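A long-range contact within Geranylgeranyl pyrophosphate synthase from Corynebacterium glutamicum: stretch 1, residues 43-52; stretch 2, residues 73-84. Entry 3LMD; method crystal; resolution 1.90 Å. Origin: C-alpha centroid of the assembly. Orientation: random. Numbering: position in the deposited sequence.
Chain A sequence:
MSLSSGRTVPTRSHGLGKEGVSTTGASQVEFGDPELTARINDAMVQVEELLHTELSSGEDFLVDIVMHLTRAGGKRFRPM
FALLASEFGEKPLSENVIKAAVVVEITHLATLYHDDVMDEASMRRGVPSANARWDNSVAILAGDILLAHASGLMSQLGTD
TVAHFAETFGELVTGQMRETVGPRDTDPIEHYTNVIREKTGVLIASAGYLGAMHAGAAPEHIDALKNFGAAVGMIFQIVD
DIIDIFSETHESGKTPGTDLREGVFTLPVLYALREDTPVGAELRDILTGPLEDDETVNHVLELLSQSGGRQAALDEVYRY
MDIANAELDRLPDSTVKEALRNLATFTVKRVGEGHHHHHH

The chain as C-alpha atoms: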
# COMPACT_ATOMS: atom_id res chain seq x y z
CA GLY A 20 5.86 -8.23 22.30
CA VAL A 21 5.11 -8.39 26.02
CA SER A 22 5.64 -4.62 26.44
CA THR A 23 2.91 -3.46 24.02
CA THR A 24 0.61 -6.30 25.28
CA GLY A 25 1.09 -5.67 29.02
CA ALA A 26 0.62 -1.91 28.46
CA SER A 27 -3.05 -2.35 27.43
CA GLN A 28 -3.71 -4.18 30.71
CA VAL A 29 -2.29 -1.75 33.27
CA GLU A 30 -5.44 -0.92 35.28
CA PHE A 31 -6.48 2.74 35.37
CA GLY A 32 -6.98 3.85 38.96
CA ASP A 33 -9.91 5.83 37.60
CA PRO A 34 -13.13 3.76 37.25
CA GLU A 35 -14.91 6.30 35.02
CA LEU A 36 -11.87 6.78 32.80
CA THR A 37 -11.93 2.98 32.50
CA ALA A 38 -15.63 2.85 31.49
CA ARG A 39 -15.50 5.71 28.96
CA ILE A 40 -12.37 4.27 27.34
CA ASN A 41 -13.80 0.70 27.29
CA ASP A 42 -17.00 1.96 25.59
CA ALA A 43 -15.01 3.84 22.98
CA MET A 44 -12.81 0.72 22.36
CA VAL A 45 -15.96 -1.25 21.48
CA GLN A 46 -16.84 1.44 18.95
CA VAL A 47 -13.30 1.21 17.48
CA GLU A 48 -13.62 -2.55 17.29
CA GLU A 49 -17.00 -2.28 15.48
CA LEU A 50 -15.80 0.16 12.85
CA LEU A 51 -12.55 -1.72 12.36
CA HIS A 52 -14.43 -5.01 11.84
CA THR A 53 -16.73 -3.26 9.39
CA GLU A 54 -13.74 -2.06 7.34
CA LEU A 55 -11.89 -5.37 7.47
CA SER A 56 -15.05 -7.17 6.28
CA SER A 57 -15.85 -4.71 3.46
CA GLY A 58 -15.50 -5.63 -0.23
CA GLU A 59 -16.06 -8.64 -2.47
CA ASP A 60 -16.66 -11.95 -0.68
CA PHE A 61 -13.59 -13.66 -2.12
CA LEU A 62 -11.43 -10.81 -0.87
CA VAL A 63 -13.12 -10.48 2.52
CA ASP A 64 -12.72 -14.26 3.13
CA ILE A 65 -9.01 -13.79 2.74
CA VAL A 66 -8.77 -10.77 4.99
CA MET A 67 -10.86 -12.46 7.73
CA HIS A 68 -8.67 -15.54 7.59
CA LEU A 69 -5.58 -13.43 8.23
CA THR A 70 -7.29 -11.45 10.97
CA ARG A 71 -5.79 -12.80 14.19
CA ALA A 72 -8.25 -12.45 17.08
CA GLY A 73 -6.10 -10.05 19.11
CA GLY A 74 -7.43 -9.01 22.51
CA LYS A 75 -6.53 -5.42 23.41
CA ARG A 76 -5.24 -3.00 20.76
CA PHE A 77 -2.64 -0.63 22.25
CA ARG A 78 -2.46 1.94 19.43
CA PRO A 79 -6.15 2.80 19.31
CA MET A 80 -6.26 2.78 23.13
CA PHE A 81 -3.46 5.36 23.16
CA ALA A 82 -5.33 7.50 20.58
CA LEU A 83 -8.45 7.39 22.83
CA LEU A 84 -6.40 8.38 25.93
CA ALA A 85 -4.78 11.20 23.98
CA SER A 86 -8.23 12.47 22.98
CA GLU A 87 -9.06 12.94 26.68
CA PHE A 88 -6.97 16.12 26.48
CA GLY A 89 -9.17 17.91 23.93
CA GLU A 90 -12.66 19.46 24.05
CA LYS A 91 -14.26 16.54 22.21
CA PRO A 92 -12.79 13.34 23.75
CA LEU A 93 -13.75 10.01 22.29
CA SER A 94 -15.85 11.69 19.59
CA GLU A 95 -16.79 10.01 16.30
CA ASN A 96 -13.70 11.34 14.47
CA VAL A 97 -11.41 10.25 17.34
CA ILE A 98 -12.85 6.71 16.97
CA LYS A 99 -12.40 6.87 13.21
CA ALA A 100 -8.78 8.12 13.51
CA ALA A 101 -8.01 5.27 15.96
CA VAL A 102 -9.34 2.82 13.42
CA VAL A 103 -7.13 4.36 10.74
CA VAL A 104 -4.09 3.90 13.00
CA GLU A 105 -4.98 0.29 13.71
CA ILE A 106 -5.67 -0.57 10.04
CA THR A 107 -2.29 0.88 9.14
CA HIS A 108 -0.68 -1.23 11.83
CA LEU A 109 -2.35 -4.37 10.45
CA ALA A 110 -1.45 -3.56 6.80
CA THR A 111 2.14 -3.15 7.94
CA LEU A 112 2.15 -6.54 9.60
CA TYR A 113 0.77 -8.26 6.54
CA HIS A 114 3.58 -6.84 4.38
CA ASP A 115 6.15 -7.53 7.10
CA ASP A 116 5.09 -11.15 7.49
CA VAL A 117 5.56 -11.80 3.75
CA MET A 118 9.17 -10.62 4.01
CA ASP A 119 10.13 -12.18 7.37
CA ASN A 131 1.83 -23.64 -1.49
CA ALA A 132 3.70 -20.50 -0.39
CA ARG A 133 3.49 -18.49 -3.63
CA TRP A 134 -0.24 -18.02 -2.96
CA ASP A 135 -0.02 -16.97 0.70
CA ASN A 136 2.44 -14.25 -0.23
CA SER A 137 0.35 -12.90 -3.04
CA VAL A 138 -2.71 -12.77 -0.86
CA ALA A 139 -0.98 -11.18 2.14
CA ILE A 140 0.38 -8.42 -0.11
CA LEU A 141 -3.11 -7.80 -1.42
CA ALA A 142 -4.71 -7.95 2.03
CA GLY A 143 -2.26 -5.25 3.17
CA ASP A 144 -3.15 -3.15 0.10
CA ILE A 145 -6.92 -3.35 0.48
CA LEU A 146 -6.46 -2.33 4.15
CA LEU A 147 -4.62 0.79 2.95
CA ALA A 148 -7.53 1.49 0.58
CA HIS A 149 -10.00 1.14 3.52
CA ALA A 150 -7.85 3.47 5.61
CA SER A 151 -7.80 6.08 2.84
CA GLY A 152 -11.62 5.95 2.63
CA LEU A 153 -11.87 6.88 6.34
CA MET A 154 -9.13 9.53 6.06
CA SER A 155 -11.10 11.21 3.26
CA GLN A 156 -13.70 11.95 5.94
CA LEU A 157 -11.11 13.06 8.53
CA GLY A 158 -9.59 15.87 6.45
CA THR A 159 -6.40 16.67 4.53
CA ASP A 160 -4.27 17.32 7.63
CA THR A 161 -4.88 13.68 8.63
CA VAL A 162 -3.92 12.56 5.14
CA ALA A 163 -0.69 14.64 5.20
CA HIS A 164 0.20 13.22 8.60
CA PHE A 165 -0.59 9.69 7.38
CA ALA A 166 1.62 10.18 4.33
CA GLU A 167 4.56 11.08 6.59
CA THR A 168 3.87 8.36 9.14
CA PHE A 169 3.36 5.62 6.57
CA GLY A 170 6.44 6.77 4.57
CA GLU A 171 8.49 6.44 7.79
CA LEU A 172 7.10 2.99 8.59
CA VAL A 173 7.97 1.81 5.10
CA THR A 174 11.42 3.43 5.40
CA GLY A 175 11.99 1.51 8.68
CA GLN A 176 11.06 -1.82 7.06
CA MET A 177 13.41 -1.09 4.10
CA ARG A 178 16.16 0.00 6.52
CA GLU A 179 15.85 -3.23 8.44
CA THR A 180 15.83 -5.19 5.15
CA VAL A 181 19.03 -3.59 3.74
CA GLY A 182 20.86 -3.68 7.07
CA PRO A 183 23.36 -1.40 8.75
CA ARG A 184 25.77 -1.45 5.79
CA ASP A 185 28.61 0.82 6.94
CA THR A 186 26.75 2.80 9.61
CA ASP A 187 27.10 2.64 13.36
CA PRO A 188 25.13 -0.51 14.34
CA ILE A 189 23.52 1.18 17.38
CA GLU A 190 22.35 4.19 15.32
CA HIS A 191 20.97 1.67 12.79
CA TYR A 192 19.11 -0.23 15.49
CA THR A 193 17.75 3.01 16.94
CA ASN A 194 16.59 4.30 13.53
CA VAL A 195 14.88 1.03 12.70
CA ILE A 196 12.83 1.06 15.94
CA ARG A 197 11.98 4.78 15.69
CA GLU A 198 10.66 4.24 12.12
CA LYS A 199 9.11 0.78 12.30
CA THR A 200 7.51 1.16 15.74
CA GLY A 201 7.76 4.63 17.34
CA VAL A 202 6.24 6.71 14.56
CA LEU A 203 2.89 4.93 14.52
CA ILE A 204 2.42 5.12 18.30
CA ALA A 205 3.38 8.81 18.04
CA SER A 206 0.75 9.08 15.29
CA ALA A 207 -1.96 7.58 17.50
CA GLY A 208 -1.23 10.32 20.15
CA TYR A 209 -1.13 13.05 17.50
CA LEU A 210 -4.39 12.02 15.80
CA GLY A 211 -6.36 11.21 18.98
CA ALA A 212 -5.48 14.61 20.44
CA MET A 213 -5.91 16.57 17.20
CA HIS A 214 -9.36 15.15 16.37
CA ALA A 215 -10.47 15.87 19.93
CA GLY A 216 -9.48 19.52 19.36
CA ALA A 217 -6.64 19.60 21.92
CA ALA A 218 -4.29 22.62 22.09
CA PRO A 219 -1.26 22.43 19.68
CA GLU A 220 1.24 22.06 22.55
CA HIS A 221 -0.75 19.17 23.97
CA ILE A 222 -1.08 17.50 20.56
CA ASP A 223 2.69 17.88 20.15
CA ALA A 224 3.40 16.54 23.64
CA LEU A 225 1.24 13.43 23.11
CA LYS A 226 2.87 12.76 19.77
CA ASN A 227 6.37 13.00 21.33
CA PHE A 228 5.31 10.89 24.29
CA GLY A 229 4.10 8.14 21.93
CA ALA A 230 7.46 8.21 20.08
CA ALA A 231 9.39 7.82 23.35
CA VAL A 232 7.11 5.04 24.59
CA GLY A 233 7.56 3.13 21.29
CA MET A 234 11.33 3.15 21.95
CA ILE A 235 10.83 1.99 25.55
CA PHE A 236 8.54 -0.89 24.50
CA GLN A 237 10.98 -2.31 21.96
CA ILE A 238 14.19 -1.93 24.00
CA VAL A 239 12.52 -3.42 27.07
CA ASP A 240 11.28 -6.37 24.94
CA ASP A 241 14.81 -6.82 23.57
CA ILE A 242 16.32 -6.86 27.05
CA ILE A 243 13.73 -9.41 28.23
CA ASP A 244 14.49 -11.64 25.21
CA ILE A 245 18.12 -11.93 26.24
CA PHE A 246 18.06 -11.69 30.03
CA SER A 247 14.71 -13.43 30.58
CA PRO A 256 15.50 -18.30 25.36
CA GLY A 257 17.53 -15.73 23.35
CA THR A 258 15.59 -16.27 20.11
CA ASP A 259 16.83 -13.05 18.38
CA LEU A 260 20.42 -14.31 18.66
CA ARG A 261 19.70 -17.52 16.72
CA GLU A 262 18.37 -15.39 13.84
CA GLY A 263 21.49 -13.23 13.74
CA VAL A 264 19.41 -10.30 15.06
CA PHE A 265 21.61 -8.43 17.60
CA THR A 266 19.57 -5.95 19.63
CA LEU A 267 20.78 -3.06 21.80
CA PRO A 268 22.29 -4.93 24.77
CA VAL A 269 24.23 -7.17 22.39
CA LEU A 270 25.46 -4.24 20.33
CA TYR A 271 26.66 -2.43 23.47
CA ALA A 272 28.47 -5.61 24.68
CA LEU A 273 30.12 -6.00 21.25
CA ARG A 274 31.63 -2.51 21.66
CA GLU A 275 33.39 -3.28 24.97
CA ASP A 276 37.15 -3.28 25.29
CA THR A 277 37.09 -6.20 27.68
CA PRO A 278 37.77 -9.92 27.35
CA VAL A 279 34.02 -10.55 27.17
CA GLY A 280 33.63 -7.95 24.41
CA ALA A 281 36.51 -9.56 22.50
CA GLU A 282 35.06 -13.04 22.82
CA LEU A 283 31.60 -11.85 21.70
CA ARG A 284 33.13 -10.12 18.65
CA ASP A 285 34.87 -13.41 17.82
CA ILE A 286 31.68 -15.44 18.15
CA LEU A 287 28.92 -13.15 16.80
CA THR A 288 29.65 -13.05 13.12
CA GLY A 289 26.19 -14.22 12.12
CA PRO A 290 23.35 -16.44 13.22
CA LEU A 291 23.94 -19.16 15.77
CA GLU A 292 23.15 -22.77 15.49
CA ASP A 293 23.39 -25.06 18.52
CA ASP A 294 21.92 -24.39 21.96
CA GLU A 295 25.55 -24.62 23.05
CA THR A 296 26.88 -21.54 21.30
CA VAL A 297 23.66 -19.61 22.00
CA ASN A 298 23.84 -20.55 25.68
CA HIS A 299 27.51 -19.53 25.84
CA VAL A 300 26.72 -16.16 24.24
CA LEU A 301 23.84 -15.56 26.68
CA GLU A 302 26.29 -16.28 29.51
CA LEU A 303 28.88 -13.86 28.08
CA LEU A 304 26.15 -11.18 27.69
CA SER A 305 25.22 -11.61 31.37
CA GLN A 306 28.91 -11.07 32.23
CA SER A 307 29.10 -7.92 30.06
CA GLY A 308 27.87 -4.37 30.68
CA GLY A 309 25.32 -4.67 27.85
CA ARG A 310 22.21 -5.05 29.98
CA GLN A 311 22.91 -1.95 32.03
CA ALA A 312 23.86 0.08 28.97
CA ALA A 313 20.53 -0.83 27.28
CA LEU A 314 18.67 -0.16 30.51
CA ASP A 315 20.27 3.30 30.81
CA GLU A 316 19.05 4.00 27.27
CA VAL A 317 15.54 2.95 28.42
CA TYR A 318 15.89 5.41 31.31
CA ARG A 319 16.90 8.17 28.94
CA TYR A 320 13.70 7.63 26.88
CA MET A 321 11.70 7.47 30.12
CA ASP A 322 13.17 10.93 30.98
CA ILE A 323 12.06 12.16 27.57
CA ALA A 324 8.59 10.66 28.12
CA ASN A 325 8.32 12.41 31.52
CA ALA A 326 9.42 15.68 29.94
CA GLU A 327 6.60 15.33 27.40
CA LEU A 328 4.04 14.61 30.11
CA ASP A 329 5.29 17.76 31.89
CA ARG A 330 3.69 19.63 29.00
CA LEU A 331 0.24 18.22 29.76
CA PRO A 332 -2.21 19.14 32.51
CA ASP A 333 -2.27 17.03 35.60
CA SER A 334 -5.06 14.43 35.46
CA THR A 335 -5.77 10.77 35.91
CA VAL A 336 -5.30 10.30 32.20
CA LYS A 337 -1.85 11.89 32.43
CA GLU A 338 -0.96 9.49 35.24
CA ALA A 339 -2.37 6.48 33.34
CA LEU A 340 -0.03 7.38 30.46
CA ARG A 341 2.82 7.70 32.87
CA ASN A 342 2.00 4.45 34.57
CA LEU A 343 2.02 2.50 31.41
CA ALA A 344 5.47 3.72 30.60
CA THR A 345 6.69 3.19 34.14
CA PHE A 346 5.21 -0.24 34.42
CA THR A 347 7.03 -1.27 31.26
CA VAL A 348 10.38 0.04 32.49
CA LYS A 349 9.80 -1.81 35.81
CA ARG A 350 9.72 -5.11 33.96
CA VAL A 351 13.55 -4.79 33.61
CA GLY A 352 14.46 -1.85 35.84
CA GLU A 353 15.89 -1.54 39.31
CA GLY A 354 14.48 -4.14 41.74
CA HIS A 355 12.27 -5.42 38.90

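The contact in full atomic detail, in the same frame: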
# COMPACT_ATOMS: atom_id res chain seq x y z
N ALA A 43 -15.53 3.33 24.24
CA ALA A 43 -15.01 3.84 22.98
C ALA A 43 -14.21 2.74 22.25
O ALA A 43 -14.24 2.68 21.02
CB ALA A 43 -14.19 5.10 23.20
N MET A 44 -13.53 1.85 22.99
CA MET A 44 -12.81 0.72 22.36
C MET A 44 -13.76 -0.24 21.65
O MET A 44 -13.39 -0.85 20.63
CB MET A 44 -11.89 -0.04 23.33
CG MET A 44 -10.56 0.65 23.65
SD MET A 44 -9.38 0.77 22.24
CE MET A 44 -9.92 -0.55 21.17
N VAL A 45 -14.97 -0.41 22.17
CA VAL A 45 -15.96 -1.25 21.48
C VAL A 45 -16.33 -0.60 20.14
O VAL A 45 -16.46 -1.27 19.10
CB VAL A 45 -17.25 -1.40 22.35
CG1 VAL A 45 -18.40 -2.02 21.53
CG2 VAL A 45 -16.96 -2.19 23.61
N GLN A 46 -16.52 0.71 20.16
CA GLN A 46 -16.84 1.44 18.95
C GLN A 46 -15.70 1.36 17.90
O GLN A 46 -15.95 1.24 16.70
CB GLN A 46 -17.12 2.90 19.28
CG GLN A 46 -18.35 3.11 20.19
CD GLN A 46 -18.47 4.56 20.65
OE1 GLN A 46 -18.78 5.44 19.86
NE2 GLN A 46 -18.21 4.80 21.93
N VAL A 47 -14.46 1.45 18.36
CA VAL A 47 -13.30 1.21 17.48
C VAL A 47 -13.35 -0.19 16.89
O VAL A 47 -13.16 -0.39 15.69
CB VAL A 47 -11.99 1.33 18.30
CG1 VAL A 47 -10.80 0.76 17.52
CG2 VAL A 47 -11.76 2.79 18.73
N GLU A 48 -13.53 -1.19 17.75
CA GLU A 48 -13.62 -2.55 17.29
C GLU A 48 -14.73 -2.75 16.24
O GLU A 48 -14.55 -3.50 15.28
CB GLU A 48 -13.83 -3.52 18.46
CG GLU A 48 -12.63 -3.63 19.43
CD GLU A 48 -11.47 -4.47 18.85
OE1 GLU A 48 -11.54 -4.85 17.66
OE2 GLU A 48 -10.51 -4.77 19.58
N GLU A 49 -15.88 -2.11 16.42
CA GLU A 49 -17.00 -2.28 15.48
C GLU A 49 -16.64 -1.71 14.12
O GLU A 49 -16.89 -2.35 13.10
CB GLU A 49 -18.30 -1.61 16.00
CG GLU A 49 -19.03 -2.59 16.93
CD GLU A 49 -20.08 -1.95 17.83
OE1 GLU A 49 -20.41 -0.76 17.65
OE2 GLU A 49 -20.56 -2.67 18.74
N LEU A 50 -16.08 -0.52 14.12
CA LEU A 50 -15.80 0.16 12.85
C LEU A 50 -14.62 -0.54 12.14
O LEU A 50 -14.63 -0.72 10.92
CB LEU A 50 -15.56 1.67 13.07
CG LEU A 50 -15.14 2.46 11.82
CD1 LEU A 50 -16.18 2.29 10.67
CD2 LEU A 50 -14.89 3.93 12.11
N LEU A 51 -13.63 -0.95 12.92
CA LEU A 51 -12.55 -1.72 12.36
C LEU A 51 -13.08 -3.00 11.71
O LEU A 51 -12.73 -3.32 10.57
CB LEU A 51 -11.52 -2.03 13.47
CG LEU A 51 -10.40 -2.98 13.05
CD1 LEU A 51 -9.50 -2.25 12.05
CD2 LEU A 51 -9.59 -3.40 14.32
N HIS A 52 -13.91 -3.75 12.43
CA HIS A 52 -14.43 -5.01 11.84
C HIS A 52 -15.23 -4.69 10.59
O HIS A 52 -15.15 -5.40 9.58
CB HIS A 52 -15.35 -5.75 12.85
CG HIS A 52 -16.15 -6.85 12.21
ND1 HIS A 52 -15.57 -8.03 11.80
CD2 HIS A 52 -17.46 -6.92 11.87
CE1 HIS A 52 -16.50 -8.80 11.25
NE2 HIS A 52 -17.65 -8.14 11.27
N GLY A 73 -7.20 -10.68 18.37
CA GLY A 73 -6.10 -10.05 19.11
C GLY A 73 -6.25 -10.00 20.62
O GLY A 73 -5.45 -10.58 21.35
N GLY A 74 -7.28 -9.31 21.08
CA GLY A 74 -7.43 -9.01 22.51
C GLY A 74 -7.56 -7.51 22.70
O GLY A 74 -8.58 -6.93 22.34
N LYS A 75 -6.53 -6.88 23.26
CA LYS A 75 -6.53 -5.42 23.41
C LYS A 75 -5.52 -4.71 22.51
O LYS A 75 -4.35 -5.09 22.44
CB LYS A 75 -6.39 -5.01 24.89
CG LYS A 75 -7.69 -5.15 25.67
CD LYS A 75 -7.65 -4.40 26.99
CE LYS A 75 -9.02 -4.39 27.64
NZ LYS A 75 -9.08 -3.45 28.80
N ARG A 76 -6.00 -3.69 21.81
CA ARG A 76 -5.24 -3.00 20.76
C ARG A 76 -4.60 -1.72 21.32
O ARG A 76 -5.28 -0.71 21.51
CB ARG A 76 -6.20 -2.66 19.64
CG ARG A 76 -7.00 -3.88 19.12
CD ARG A 76 -7.73 -3.56 17.82
NE ARG A 76 -8.48 -4.71 17.34
CZ ARG A 76 -8.00 -5.62 16.49
NH1 ARG A 76 -8.76 -6.65 16.13
NH2 ARG A 76 -6.77 -5.49 15.99
N PHE A 77 -3.30 -1.76 21.57
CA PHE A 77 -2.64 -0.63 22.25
C PHE A 77 -2.72 0.71 21.49
O PHE A 77 -2.93 1.78 22.10
CB PHE A 77 -1.16 -0.93 22.53
CG PHE A 77 -0.46 0.24 23.14
CD1 PHE A 77 0.29 1.11 22.37
CD2 PHE A 77 -0.64 0.53 24.49
CE1 PHE A 77 0.89 2.25 22.94
CE2 PHE A 77 -0.05 1.64 25.06
CZ PHE A 77 0.72 2.50 24.29
N ARG A 78 -2.51 0.67 20.18
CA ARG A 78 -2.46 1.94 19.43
C ARG A 78 -3.78 2.72 19.44
O ARG A 78 -3.78 3.94 19.69
CB ARG A 78 -1.96 1.71 18.01
CG ARG A 78 -0.53 1.18 18.02
CD ARG A 78 -0.08 0.57 16.67
NE ARG A 78 1.28 0.05 16.81
CZ ARG A 78 1.57 -1.11 17.39
NH1 ARG A 78 0.59 -1.89 17.82
NH2 ARG A 78 2.84 -1.52 17.48
N PRO A 79 -4.90 2.03 19.18
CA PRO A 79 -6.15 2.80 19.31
C PRO A 79 -6.42 3.22 20.75
O PRO A 79 -6.94 4.32 20.96
CB PRO A 79 -7.24 1.85 18.77
CG PRO A 79 -6.55 0.52 18.47
CD PRO A 79 -5.07 0.73 18.47
N MET A 80 -6.06 2.40 21.73
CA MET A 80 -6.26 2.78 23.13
C MET A 80 -5.50 4.06 23.44
O MET A 80 -6.01 4.96 24.11
CB MET A 80 -5.78 1.66 24.10
CG MET A 80 -6.10 1.97 25.58
SD MET A 80 -5.25 0.92 26.83
CE MET A 80 -3.67 1.78 26.93
N PHE A 81 -4.25 4.14 22.97
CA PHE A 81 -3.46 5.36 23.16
C PHE A 81 -4.10 6.57 22.48
O PHE A 81 -4.13 7.65 23.05
CB PHE A 81 -2.01 5.16 22.67
CG PHE A 81 -1.15 6.41 22.83
CD1 PHE A 81 -1.16 7.12 24.03
CD2 PHE A 81 -0.38 6.88 21.79
CE1 PHE A 81 -0.38 8.28 24.17
CE2 PHE A 81 0.43 8.02 21.94
CZ PHE A 81 0.42 8.71 23.11
N ALA A 82 -4.63 6.39 21.27
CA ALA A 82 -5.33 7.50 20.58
C ALA A 82 -6.55 7.99 21.41
O ALA A 82 -6.84 9.21 21.49
CB ALA A 82 -5.82 7.05 19.19
N LEU A 83 -7.27 7.04 22.00
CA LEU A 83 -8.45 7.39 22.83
C LEU A 83 -8.01 8.16 24.10
O LEU A 83 -8.62 9.16 24.46
CB LEU A 83 -9.26 6.14 23.22
CG LEU A 83 -9.87 5.27 22.10
CD1 LEU A 83 -10.62 4.06 22.62
CD2 LEU A 83 -10.75 6.03 21.13
N LEU A 84 -6.97 7.67 24.77
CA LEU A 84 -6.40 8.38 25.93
C LEU A 84 -5.95 9.78 25.55
O LEU A 84 -6.25 10.76 26.27
CB LEU A 84 -5.26 7.56 26.56
CG LEU A 84 -5.71 6.23 27.17
CD1 LEU A 84 -4.51 5.38 27.59
CD2 LEU A 84 -6.57 6.55 28.39

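Two helices crossing at a steep angle are joined here by a small apolar patch bordered by a single salt bridge, a compact example of how a helix pair can combine apolar packing with one directional polar link. The N-to-C directions of helices 43-52 and 77-84 differ by 130°, and the axes approach to 10.4 Å, a spacing that leaves side chains to fill the gap. Along stretch 1 the contacting residues, Ala43, Met44, Val47, Glu48 and Leu51, recur at the three- and four-residue spacing that keeps one side of a helix facing its partner, while Val45, Gln46 and Glu49 lie out of reach.

Leu83 anchors the apolar part. Its CD1 lies 3.8 Å from CB of Ala43, whose methyl points toward stretch 2, and its CD2 lies 4.2 Å from CG2 of Val47. The other branch of that valine, CG1, rests 3.9 Å from CB of Pro79. Met44 starts sideways from its CA, but its flexible, unbranched chain, with chi1 and chi2 both m, brings the thioether across: SD sits 3.5 Å from CD1 of Leu83 and 4.1 Å from CB of Met80.

The polar link forms at Arg76, the N-cap residue of the second helix. Its CA-to-CB bond points toward stretch 1, and the chain continues, chi2 and chi3 both t, to the carboxylate of Glu48. NE donates to Glu48 OE1 at 3.1 Å with a nearly straight geometry (160°); a second, weak bond runs from NE to Glu48 OE2 at 3.0 Å. The carboxylate thus meets the guanidinium near its plane, where the N-H groups point, while CD2 of Leu51, 3.5 Å from Arg76 NE, covers one face. The acid takes the edge, and Leu51 packs on one face. In all, 403 Å² is buried, both sides summed.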